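Conserved protein (Methanothermobacter thermautotrophicus, PDB 1T57) is of unknown function but binds flavin mononucleotide and magnesium, and belongs to the family of the pyruvate kinase alpha/beta domain. Local coordinates at residues T185-H188 with M189-F193. Sequence-based numbering, arbitrary orientation.
Sequences TPAH and MNSVF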
ATOM      1  N   THR A 185      13.569 -24.400   5.837  1.00 31.75           N
ATOM      2  CA  THR A 185      12.371 -25.186   5.617  1.00 31.78           C
ATOM      3  C   THR A 185      11.468 -24.311   4.758  1.00 30.15           C
ATOM      4  O   THR A 185      10.944 -23.287   5.216  1.00 26.70           O
ATOM      5  CB  THR A 185      11.649 -25.528   6.959  1.00 37.98           C
ATOM      6  OG1 THR A 185      12.426 -26.475   7.709  1.00 36.20           O
ATOM      7  CG2 THR A 185      10.286 -26.124   6.690  1.00 40.87           C
ATOM      8  N   PRO A 186      11.286 -24.691   3.491  1.00 29.76           N
ATOM      9  CA  PRO A 186      10.431 -23.891   2.619  1.00 26.14           C
ATOM     10  C   PRO A 186       9.019 -23.754   3.154  1.00 30.98           C
ATOM     11  O   PRO A 186       8.636 -24.389   4.155  1.00 31.48           O
ATOM     12  CB  PRO A 186      10.468 -24.664   1.304  1.00 24.90           C
ATOM     13  CG  PRO A 186      11.860 -25.240   1.313  1.00 32.05           C
ATOM     14  CD  PRO A 186      11.958 -25.758   2.727  1.00 34.31           C
ATOM     15  N   ALA A 187       8.244 -22.943   2.447  1.00 21.68           N
ATOM     16  CA  ALA A 187       6.860 -22.694   2.776  1.00 25.53           C
ATOM     17  C   ALA A 187       6.201 -22.224   1.482  1.00 25.06           C
ATOM     18  O   ALA A 187       6.865 -21.687   0.613  1.00 23.94           O
ATOM     19  CB  ALA A 187       6.771 -21.595   3.861  1.00 20.39           C
ATOM     20  N   HIS A 188       4.903 -22.421   1.349  1.00 27.62           N
ATOM     21  CA  HIS A 188       4.204 -21.972   0.157  1.00 31.94           C
ATOM     22  C   HIS A 188       3.942 -20.474   0.157  1.00 32.23           C
ATOM     23  O   HIS A 188       4.102 -19.807   1.177  1.00 31.90           O
ATOM     24  CB  HIS A 188       2.895 -22.720   0.029  1.00 23.45           C
ATOM     25  CG  HIS A 188       3.069 -24.196  -0.115  1.00 30.42           C
ATOM     26  ND1 HIS A 188       3.672 -24.766  -1.214  1.00 26.91           N
ATOM     27  CD2 HIS A 188       2.791 -25.213   0.733  1.00 29.91           C
ATOM     28  CE1 HIS A 188       3.771 -26.068  -1.031  1.00 31.55           C
ATOM     29  NE2 HIS A 188       3.245 -26.365   0.144  1.00 28.55           N
HETATM   30  N   MSE A 189       3.552 -19.956  -1.000  1.00 31.83           N
HETATM   31  CA  MSE A 189       3.257 -18.536  -1.150  1.00 30.21           C
HETATM   32  C   MSE A 189       2.109 -18.116  -0.231  1.00 33.38           C
HETATM   33  O   MSE A 189       2.105 -17.008   0.278  1.00 34.08           O
HETATM   34  CB  MSE A 189       2.850 -18.211  -2.594  1.00 22.85           C
HETATM   35  CG  MSE A 189       1.621 -18.954  -3.032  1.00 25.66           C
HETATM   36 SE   MSE A 189       0.707 -18.328  -4.637  1.00 39.97          SE
HETATM   37  CE  MSE A 189      -0.853 -17.483  -3.857  1.00 38.48           C
ATOM     38  N   ASN A 190       1.124 -18.982  -0.034  1.00 35.70           N
ATOM     39  CA  ASN A 190       0.014 -18.601   0.807  1.00 32.19           C
ATOM     40  C   ASN A 190       0.374 -18.650   2.290  1.00 35.11           C
ATOM     41  O   ASN A 190      -0.364 -18.156   3.123  1.00 35.26           O
ATOM     42  CB  ASN A 190      -1.228 -19.447   0.489  1.00 24.31           C
ATOM     43  CG  ASN A 190      -0.917 -20.912   0.325  1.00 34.21           C
ATOM     44  OD1 ASN A 190       0.185 -21.362   0.627  1.00 44.96           O
ATOM     45  ND2 ASN A 190      -1.893 -21.674  -0.161  1.00 37.52           N
ATOM     46  N   SER A 191       1.516 -19.230   2.621  1.00 38.31           N
ATOM     47  CA  SER A 191       1.939 -19.252   4.008  1.00 31.75           C
ATOM     48  C   SER A 191       3.426 -18.877   4.127  1.00 35.19           C
ATOM     49  O   SER A 191       4.181 -19.446   4.927  1.00 33.77           O
ATOM     50  CB  SER A 191       1.641 -20.617   4.649  1.00 39.23           C
ATOM     51  OG  SER A 191       2.372 -21.650   4.029  1.00 52.67           O
ATOM     52  N   VAL A 192       3.829 -17.890   3.326  1.00 30.37           N
ATOM     53  CA  VAL A 192       5.207 -17.425   3.312  1.00 29.23           C
ATOM     54  C   VAL A 192       5.882 -17.252   4.649  1.00 28.58           C
ATOM     55  O   VAL A 192       7.007 -17.704   4.850  1.00 25.68           O
ATOM     56  CB  VAL A 192       5.375 -16.057   2.613  1.00 31.65           C
ATOM     57  CG1 VAL A 192       5.311 -16.217   1.145  1.00 35.99           C
ATOM     58  CG2 VAL A 192       4.338 -15.051   3.151  1.00 30.31           C
ATOM     59  N   PHE A 193       5.212 -16.549   5.549  1.00 34.47           N
ATOM     60  CA  PHE A 193       5.808 -16.269   6.829  1.00 32.33           C
ATOM     61  C   PHE A 193       5.952 -17.476   7.703  1.00 28.54           C
ATOM     62  O   PHE A 193       6.245 -17.352   8.873  1.00 35.28           O
ATOM     63  CB  PHE A 193       5.069 -15.121   7.509  1.00 29.16           C
ATOM     64  CG  PHE A 193       5.292 -13.812   6.811  1.00 32.66           C
ATOM     65  CD1 PHE A 193       6.583 -13.290   6.684  1.00 31.92           C
ATOM     66  CD2 PHE A 193       4.240 -13.128   6.220  1.00 31.85           C
ATOM     67  CE1 PHE A 193       6.805 -12.112   5.974  1.00 31.19           C
ATOM     68  CE2 PHE A 193       4.455 -11.945   5.506  1.00 31.61           C
ATOM     69  CZ  PHE A 193       5.742 -11.441   5.386  1.00 29.42           C
TER
HETATM   70  O   HOH W   1       3.876 -23.751   3.528  1.00 35.31           O
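Ser191 N reaches back 3.0 Å to His188 O and closes a four-residue turn, His188-Met189-Asn190-Ser191, through a bond bent to 144°. With Met189 and Asn190 at its two central positions, it is a type I beta turn. A water bridges His188 N and Ser191 OG, joining the residue that begins the turn to the one that ends it; it accepts from His188 N at 2.8 Å and lies 2.6 Å from Ser191 OG. The Ser191 hydroxyl, between its own backbone N and carbonyl carbon (chi1 63°), is thereby turned back toward the start of the turn. His188 and Asn190 run side by side in the same direction, ring and amide planes 85° apart, and Asn190 OD1 comes to 3.1 Å from His188 CB. The turn belongs to the connection between antiparallel neighbours 180-185 and 196-204 of the mixed sheet, at an interface with a second subunit, and helix 144-158 packs on Val192 through Ile154. Both polar ends of the His188 ring are engaged: NE2 accepts from Gly89 N of the second subunit, so ND1 is probably the protonated nitrogen and donates to Asp158 OD2, an oxygen that Met189 N also uses. Asn190 ND2 donates to Gly84 O of that second subunit. Ala187, the residue before the turn, lays its methyl against Ser191 O, with CB at 3.5 Å from that oxygen.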